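Local coordinates for TSC1 N-terminal domain (Chaetomium thermophilum, PDB 7A0M), which forms the N-terminal part of a TSC complex subunit that probably binds lysosomal phosphoinositides, allowing the complex to reach the lysosome and regulate mTORC1, at residues A33-Y38 and L79-P84; R52-L57 and F93-K98; A74-L79 and A114-D119. All blocks are in the same frame, centred on the assembly; numbering follows the deposited sequence.

Contact 1 (A33-Y38 and L79-P84)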
# COMPACT_ATOMS: atom_id res chain seq x y z
N ALA B 33 65.87 -19.91 7.42
CA ALA B 33 66.98 -18.97 7.50
C ALA B 33 67.72 -18.87 6.17
O ALA B 33 68.05 -17.76 5.73
CB ALA B 33 67.94 -19.38 8.61
N ILE B 34 67.99 -20.00 5.53
CA ILE B 34 68.68 -19.97 4.24
C ILE B 34 67.81 -19.32 3.18
O ILE B 34 68.30 -18.58 2.32
CB ILE B 34 69.11 -21.39 3.83
CG1 ILE B 34 69.99 -22.02 4.91
CG2 ILE B 34 69.91 -21.33 2.55
CD1 ILE B 34 70.41 -23.45 4.60
N ILE B 35 66.50 -19.58 3.22
CA ILE B 35 65.58 -19.00 2.24
C ILE B 35 65.59 -17.48 2.35
O ILE B 35 65.66 -16.77 1.33
CB ILE B 35 64.16 -19.57 2.43
CG1 ILE B 35 64.12 -21.04 2.03
CG2 ILE B 35 63.16 -18.77 1.62
CD1 ILE B 35 62.75 -21.67 2.16
N SER B 36 65.50 -16.95 3.57
CA SER B 36 65.47 -15.50 3.76
C SER B 36 66.74 -14.84 3.24
O SER B 36 66.67 -13.81 2.55
CB SER B 36 65.26 -15.18 5.24
OG SER B 36 65.44 -13.80 5.49
N SER B 37 67.90 -15.40 3.56
CA SER B 37 69.15 -14.86 3.04
C SER B 37 69.25 -15.00 1.52
O SER B 37 69.83 -14.13 0.86
CB SER B 37 70.35 -15.53 3.71
OG SER B 37 71.56 -15.06 3.15
N TYR B 38 68.70 -16.08 0.97
CA TYR B 38 68.70 -16.25 -0.49
C TYR B 38 67.91 -15.13 -1.16
O TYR B 38 68.40 -14.49 -2.10
CB TYR B 38 68.10 -17.61 -0.85
CG TYR B 38 67.80 -17.77 -2.33
CD1 TYR B 38 68.79 -18.19 -3.21
CD2 TYR B 38 66.54 -17.49 -2.83
CE1 TYR B 38 68.52 -18.34 -4.56
CE2 TYR B 38 66.26 -17.63 -4.18
CZ TYR B 38 67.25 -18.06 -5.04
OH TYR B 38 66.98 -18.20 -6.38
N LEU B 79 57.24 -24.11 -1.62
CA LEU B 79 56.88 -23.28 -2.76
C LEU B 79 56.30 -21.94 -2.32
O LEU B 79 56.48 -20.94 -3.02
CB LEU B 79 55.91 -24.04 -3.66
CG LEU B 79 55.70 -23.50 -5.07
CD1 LEU B 79 57.04 -23.34 -5.77
CD2 LEU B 79 54.82 -24.46 -5.83
N ARG B 80 55.61 -21.91 -1.18
CA ARG B 80 55.07 -20.65 -0.68
C ARG B 80 56.19 -19.70 -0.27
O ARG B 80 56.15 -18.50 -0.60
CB ARG B 80 54.13 -20.91 0.50
CG ARG B 80 52.86 -21.65 0.11
CD ARG B 80 52.02 -22.06 1.30
NE ARG B 80 51.75 -20.95 2.21
CZ ARG B 80 51.26 -21.09 3.43
NH1 ARG B 80 50.97 -22.29 3.90
NH2 ARG B 80 51.04 -20.02 4.19
N GLN B 81 57.20 -20.20 0.44
CA GLN B 81 58.28 -19.34 0.91
C GLN B 81 59.17 -18.87 -0.23
O GLN B 81 59.69 -17.75 -0.19
CB GLN B 81 59.11 -20.07 1.96
CG GLN B 81 58.32 -20.55 3.16
CD GLN B 81 59.22 -21.23 4.17
OE1 GLN B 81 60.41 -20.95 4.24
NE2 GLN B 81 58.65 -22.14 4.96
N LEU B 82 59.37 -19.70 -1.25
CA LEU B 82 60.23 -19.36 -2.38
C LEU B 82 59.48 -18.64 -3.49
O LEU B 82 60.09 -18.32 -4.51
CB LEU B 82 60.90 -20.62 -2.94
CG LEU B 82 62.10 -21.16 -2.17
CD1 LEU B 82 62.53 -22.51 -2.73
CD2 LEU B 82 63.24 -20.17 -2.20
N ARG B 83 58.19 -18.38 -3.31
CA ARG B 83 57.40 -17.69 -4.32
C ARG B 83 57.96 -16.33 -4.73
O ARG B 83 57.98 -16.05 -5.94
CB ARG B 83 55.96 -17.53 -3.83
CG ARG B 83 55.03 -16.84 -4.81
CD ARG B 83 53.64 -16.72 -4.22
NE ARG B 83 53.68 -15.92 -2.99
CZ ARG B 83 53.70 -14.59 -2.95
NH1 ARG B 83 53.69 -13.89 -4.08
NH2 ARG B 83 53.73 -13.97 -1.78
N PRO B 84 58.42 -15.45 -3.83
CA PRO B 84 58.95 -14.16 -4.29
C PRO B 84 60.16 -14.30 -5.20
O PRO B 84 60.39 -13.44 -6.06
CB PRO B 84 59.31 -13.44 -2.99
CG PRO B 84 58.44 -14.06 -1.96
CD PRO B 84 58.34 -15.50 -2.35
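Near the N-terminal end of this all-helical, solenoid-like domain, Ile-35 on helix 29-41 meets the successive residues Gln-81 and Leu-82 of segment 79-84. The closest backbone approach is between Ile-35 and Leu-82, whose CA atoms are 7.1 Å apart, and Ile-35 contributes the largest share of the interface. Its two branches go to different places: CD1 to the Gln-81 side chain, CG2 to the Gln-81 carbonyl and Leu-82. With chi1 at -69°, CG2 stands anti to the backbone N, while the CG1 arm, fully extended through chi2, carries CD1 outward. There CD1 lies 4.0 Å from Gln-81 CB, the two side chains crossing at about a right angle. The other branch, Ile-35 CG2, is 4.0 Å from the backbone atom Gln-81 O and 4.1 Å from Leu-82 CD2.

Leu-82 does not aim its CB straight across. Its branched end swings nearer, bringing CD2 to Ile-35 and Tyr-38. At the tyrosine, Leu-82 CD2 comes within 4.3 Å of Tyr-38 CD2, approaching the ring obliquely. Two more helices share these side chains: Leu-12 of helix 9-21 touches both Ile-35 and Tyr-38, and Leu-53 of helix 45-65 touches both Tyr-38 and Leu-82.

No hydrogen bond or salt bridge crosses between the two segments. Ile-35, Tyr-38 and Leu-82 are all buried, whereas Gln-81 is partly exposed at the margin, so a greasy centre gives way to a polar border. The contact therefore depends on the fit of methyl groups against one another, against an aromatic ring and against the aliphatic part and carbonyl of Gln-81, and its stability is likely to come mainly from excluding water.

Contact 2 (R52-L57 and F93-K98); sequences RLNDEL and FQWWDK
The indole of Trp-95 and the amide of Asn-54 lie almost in one sheet, their planes only 15° apart, with the amide set at the pyrrole edge of the ring beside NE1. The two side chains slide past each other in opposite directions, so the amide extends the plane of the indole instead of covering a face. A third flat group, the ring of Phe-75 on helix 69-81, meets the indole with the planes at about 55°. At the benzene end of the indole sits Leu-57: Leu-57 CB is 3.6 Å from Trp-95 CZ2, and its backbone follows closely, Leu-57 O approaching Trp-95 CH2 obliquely at 3.5 Å. The indole thus spans one turn of the facing helix, from Asn-54 at one end to Leu-57 at the other. A first torsion of -82° sets its CG anti to the carbonyl carbon and sends the ring across the gap, where CA atoms of Asn-54 and Trp-95 remain 9.3 Å apart. That wide spacing is bridged by the bulk of the indole. With an alanine in place of Trp-95, the two helices would probably face each other across a gap, leaving Leu-57 without its apolar cover and the Asn-54 amide without the indole edge beside it.

All three touching residues are buried, and their neighbours come from helices and a loop. Leu-79 of helix 69-81 packs on both Leu-57 and Trp-95, so that helix lies against both partners at once. Leu-86, in the loop between helices 69-81 and 89-105, touches Asn-54 and Leu-57.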
# COMPACT_ATOMS: atom_id res chain seq x y z
N ARG B 52 66.85 -20.54 -12.63
CA ARG B 52 67.55 -21.70 -12.07
C ARG B 52 66.81 -22.28 -10.88
O ARG B 52 66.84 -23.50 -10.66
CB ARG B 52 68.98 -21.30 -11.68
CG ARG B 52 69.84 -20.85 -12.85
CD ARG B 52 71.23 -20.45 -12.41
NE ARG B 52 72.06 -20.04 -13.54
CZ ARG B 52 73.30 -19.59 -13.43
NH1 ARG B 52 73.87 -19.48 -12.24
NH2 ARG B 52 73.98 -19.23 -14.52
N LEU B 53 66.14 -21.44 -10.09
CA LEU B 53 65.33 -21.94 -8.98
C LEU B 53 64.18 -22.79 -9.49
O LEU B 53 63.88 -23.85 -8.91
CB LEU B 53 64.80 -20.78 -8.14
CG LEU B 53 63.81 -21.13 -7.03
CD1 LEU B 53 64.43 -22.09 -6.04
CD2 LEU B 53 63.33 -19.87 -6.33
N ASN B 54 63.51 -22.34 -10.55
CA ASN B 54 62.41 -23.10 -11.13
C ASN B 54 62.88 -24.46 -11.65
O ASN B 54 62.24 -25.49 -11.39
CB ASN B 54 61.75 -22.30 -12.26
CG ASN B 54 60.76 -21.24 -11.75
OD1 ASN B 54 61.02 -20.04 -11.79
ND2 ASN B 54 59.61 -21.70 -11.26
N ASP B 55 63.99 -24.48 -12.39
CA ASP B 55 64.50 -25.74 -12.92
C ASP B 55 64.81 -26.73 -11.80
O ASP B 55 64.56 -27.93 -11.94
CB ASP B 55 65.75 -25.50 -13.77
CG ASP B 55 65.46 -24.67 -15.01
OD1 ASP B 55 64.30 -24.23 -15.16
OD2 ASP B 55 66.38 -24.45 -15.82
N GLU B 56 65.36 -26.24 -10.69
CA GLU B 56 65.65 -27.12 -9.56
C GLU B 56 64.37 -27.59 -8.88
O GLU B 56 64.24 -28.77 -8.53
CB GLU B 56 66.56 -26.41 -8.57
CG GLU B 56 66.97 -27.29 -7.41
CD GLU B 56 67.85 -28.45 -7.85
OE1 GLU B 56 68.47 -28.34 -8.93
OE2 GLU B 56 67.91 -29.47 -7.13
N LEU B 57 63.42 -26.68 -8.67
CA LEU B 57 62.14 -27.07 -8.06
C LEU B 57 61.40 -28.10 -8.91
O LEU B 57 60.79 -29.03 -8.37
CB LEU B 57 61.27 -25.84 -7.83
CG LEU B 57 61.68 -24.89 -6.71
CD1 LEU B 57 60.78 -23.67 -6.68
CD2 LEU B 57 61.65 -25.61 -5.37
N PHE B 93 51.90 -19.07 -11.50
CA PHE B 93 50.71 -19.72 -12.04
C PHE B 93 51.01 -21.13 -12.51
O PHE B 93 50.21 -22.05 -12.29
CB PHE B 93 50.12 -18.89 -13.18
CG PHE B 93 48.95 -19.53 -13.86
CD1 PHE B 93 47.69 -19.49 -13.28
CD2 PHE B 93 49.10 -20.18 -15.07
CE1 PHE B 93 46.60 -20.08 -13.90
CE2 PHE B 93 48.02 -20.78 -15.70
CZ PHE B 93 46.77 -20.73 -15.11
N GLN B 94 52.15 -21.33 -13.17
CA GLN B 94 52.53 -22.66 -13.64
C GLN B 94 52.61 -23.65 -12.49
O GLN B 94 52.23 -24.82 -12.64
CB GLN B 94 53.87 -22.58 -14.37
CG GLN B 94 53.80 -21.90 -15.72
CD GLN B 94 55.17 -21.59 -16.29
OE1 GLN B 94 56.17 -22.17 -15.88
NE2 GLN B 94 55.21 -20.64 -17.22
N TRP B 95 53.10 -23.21 -11.33
CA TRP B 95 53.17 -24.10 -10.18
C TRP B 95 51.79 -24.30 -9.56
O TRP B 95 51.43 -25.42 -9.20
CB TRP B 95 54.17 -23.56 -9.16
CG TRP B 95 55.59 -23.90 -9.50
CD1 TRP B 95 56.55 -23.05 -9.93
CD2 TRP B 95 56.19 -25.20 -9.46
NE1 TRP B 95 57.73 -23.73 -10.15
CE2 TRP B 95 57.53 -25.05 -9.87
CE3 TRP B 95 55.73 -26.48 -9.11
CZ2 TRP B 95 58.41 -26.13 -9.94
CZ3 TRP B 95 56.61 -27.54 -9.18
CH2 TRP B 95 57.94 -27.36 -9.59
N TRP B 96 51.04 -23.21 -9.41
CA TRP B 96 49.66 -23.32 -8.93
C TRP B 96 48.83 -24.20 -9.85
O TRP B 96 48.07 -25.06 -9.39
CB TRP B 96 49.06 -21.92 -8.79
CG TRP B 96 47.70 -21.86 -8.16
CD1 TRP B 96 47.41 -21.55 -6.87
CD2 TRP B 96 46.44 -22.04 -8.82
NE1 TRP B 96 46.05 -21.57 -6.67
CE2 TRP B 96 45.43 -21.86 -7.85
CE3 TRP B 96 46.07 -22.36 -10.13
CZ2 TRP B 96 44.08 -21.99 -8.16
CZ3 TRP B 96 44.72 -22.48 -10.43
CH2 TRP B 96 43.74 -22.30 -9.45
N ASP B 97 48.97 -24.01 -11.16
CA ASP B 97 48.28 -24.86 -12.13
C ASP B 97 48.74 -26.31 -12.01
O ASP B 97 47.94 -27.24 -12.14
CB ASP B 97 48.54 -24.34 -13.54
CG ASP B 97 47.60 -24.93 -14.58
OD1 ASP B 97 46.78 -25.80 -14.22
OD2 ASP B 97 47.69 -24.54 -15.76
N LYS B 98 50.03 -26.51 -11.75
CA LYS B 98 50.58 -27.86 -11.67
C LYS B 98 50.13 -28.59 -10.41
O LYS B 98 49.96 -29.81 -10.43
CB LYS B 98 52.11 -27.78 -11.76
CG LYS B 98 52.85 -29.08 -11.83
CD LYS B 98 54.34 -28.78 -11.93
CE LYS B 98 55.16 -30.02 -12.15
NZ LYS B 98 54.79 -30.74 -13.40

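Contact 3 (A74-L79 and A114-D119); sequences AFVAVL and ARSFMD
Val-76 and Ser-116 make the tight part of this contact between helices 69-81 and 113-125. The CG1 methyl of Val-76 does most of the touching: it lies 3.4 Å from Ser-116 OG and 4.0 Å from the backbone atom Ser-116 O. On the valine, a chi1 of 174° turns CG1 anti to its own backbone N, out toward the other helix; Ser-116 OG takes the corresponding position on its side, at -179°, and meets the methyl. No hydrogen bond joins the segments; the methyl and the hydroxyl oxygen meet in van der Waals contact. Backbones draw together at this level as well, the CA atoms of Val-76 and Phe-117 being 6.8 Å apart.

Away from that pair the fit slackens. Ala-77, partly exposed, gives up very little area, and its N is 4.3 Å from Ser-116 OG. Ser-116 is itself partly exposed, and Arg-80, one turn beyond Val-76 on helix 69-81, touches both it and Asp-119. The inner margin is different: Phe-117 is buried and stacks its ring on Trp-96 of helix 89-105, while Val-76 packs on Leu-99 of the same helix.

The short helical segments run in the same direction, 18° apart, with their axes 9.6 Å from each other at closest approach. Two near-parallel helices side by side, with the helix that connects them in sequence packed against both, are consistent with the layered build of an alpha-solenoid.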
# COMPACT_ATOMS: atom_id res chain seq x y z
N ALA B 74 54.43 -30.69 2.29
CA ALA B 74 55.74 -30.11 2.56
C ALA B 74 56.24 -29.31 1.36
O ALA B 74 56.79 -28.22 1.53
CB ALA B 74 56.73 -31.22 2.92
N PHE B 75 56.05 -29.84 0.15
CA PHE B 75 56.50 -29.14 -1.06
C PHE B 75 55.77 -27.82 -1.24
O PHE B 75 56.36 -26.83 -1.69
CB PHE B 75 56.31 -30.03 -2.28
CG PHE B 75 56.83 -29.43 -3.56
CD1 PHE B 75 58.18 -29.45 -3.85
CD2 PHE B 75 55.95 -28.85 -4.47
CE1 PHE B 75 58.65 -28.90 -5.03
CE2 PHE B 75 56.42 -28.30 -5.64
CZ PHE B 75 57.77 -28.32 -5.92
N VAL B 76 54.48 -27.77 -0.91
CA VAL B 76 53.73 -26.53 -1.04
C VAL B 76 54.26 -25.49 -0.07
O VAL B 76 54.38 -24.30 -0.40
CB VAL B 76 52.22 -26.78 -0.84
CG1 VAL B 76 51.46 -25.46 -0.82
CG2 VAL B 76 51.68 -27.68 -1.93
N ALA B 77 54.62 -25.91 1.15
CA ALA B 77 55.20 -24.99 2.12
C ALA B 77 56.49 -24.39 1.60
O ALA B 77 56.75 -23.19 1.77
CB ALA B 77 55.43 -25.70 3.45
N VAL B 78 57.33 -25.21 0.96
CA VAL B 78 58.55 -24.69 0.35
C VAL B 78 58.23 -23.75 -0.80
O VAL B 78 58.87 -22.71 -0.96
CB VAL B 78 59.43 -25.86 -0.13
CG1 VAL B 78 60.76 -25.34 -0.61
CG2 VAL B 78 59.62 -26.87 0.98
N LEU B 79 57.24 -24.11 -1.62
CA LEU B 79 56.88 -23.28 -2.76
C LEU B 79 56.30 -21.94 -2.32
O LEU B 79 56.48 -20.94 -3.02
CB LEU B 79 55.91 -24.04 -3.66
CG LEU B 79 55.70 -23.50 -5.07
CD1 LEU B 79 57.04 -23.34 -5.77
CD2 LEU B 79 54.82 -24.46 -5.83
N ALA B 114 44.93 -29.04 2.02
CA ALA B 114 43.91 -28.15 1.48
C ALA B 114 44.10 -26.73 1.99
O ALA B 114 44.02 -25.77 1.22
CB ALA B 114 42.51 -28.67 1.83
N ARG B 115 44.35 -26.59 3.29
CA ARG B 115 44.55 -25.26 3.86
C ARG B 115 45.85 -24.63 3.37
O ARG B 115 45.90 -23.42 3.11
CB ARG B 115 44.55 -25.34 5.39
CG ARG B 115 43.22 -25.77 5.99
CD ARG B 115 43.29 -25.84 7.51
NE ARG B 115 42.02 -26.26 8.09
CZ ARG B 115 41.82 -26.47 9.39
NH1 ARG B 115 42.81 -26.29 10.25
NH2 ARG B 115 40.63 -26.85 9.82
N SER B 116 46.91 -25.43 3.22
CA SER B 116 48.18 -24.89 2.75
C SER B 116 48.06 -24.37 1.32
O SER B 116 48.61 -23.31 0.98
CB SER B 116 49.28 -25.95 2.84
OG SER B 116 50.52 -25.43 2.41
N PHE B 117 47.35 -25.11 0.46
CA PHE B 117 47.16 -24.65 -0.91
C PHE B 117 46.25 -23.43 -0.96
O PHE B 117 46.41 -22.57 -1.84
CB PHE B 117 46.59 -25.78 -1.77
CG PHE B 117 46.43 -25.42 -3.22
CD1 PHE B 117 47.53 -25.41 -4.07
CD2 PHE B 117 45.19 -25.09 -3.73
CE1 PHE B 117 47.39 -25.08 -5.40
CE2 PHE B 117 45.04 -24.75 -5.07
CZ PHE B 117 46.14 -24.75 -5.90
N MSE B 118 45.29 -23.34 -0.04
CA MSE B 118 44.41 -22.19 0.03
C MSE B 118 45.18 -20.95 0.47
O MSE B 118 45.01 -19.87 -0.10
CB MSE B 118 43.24 -22.45 0.98
CG MSE B 118 42.19 -21.36 0.97
SE MSE B 118 41.41 -21.15 -0.80
CE MSE B 118 40.97 -19.25 -0.72
N ASP B 119 46.02 -21.12 1.49
CA ASP B 119 46.86 -20.01 1.94
C ASP B 119 47.86 -19.62 0.86
O ASP B 119 48.16 -18.43 0.69
CB ASP B 119 47.58 -20.38 3.24
CG ASP B 119 46.62 -20.50 4.41
OD1 ASP B 119 45.67 -19.69 4.48
OD2 ASP B 119 46.83 -21.38 5.26

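How the contacts relate
From the N terminus the chain passes first through residues 33-38, and contact 1 closes a loop of 40 residues when 79-84 comes back to them. Before that loop is complete, contact 2 has opened at 52-57, to close at 93-98, and contact 3 has opened at 74-79, to close at 114-119. Every pair therefore crosses and none nests. The segments of contacts 1 and 3 overlap at Leu-79 on helix 69-81, a residue that packs instead on both helices of contact 2. The contact centres lie about 14 Å apart in each pairing, so these overlapping closures tie five helices, from 29-41 to 113-125, into one continuous N-terminal stack.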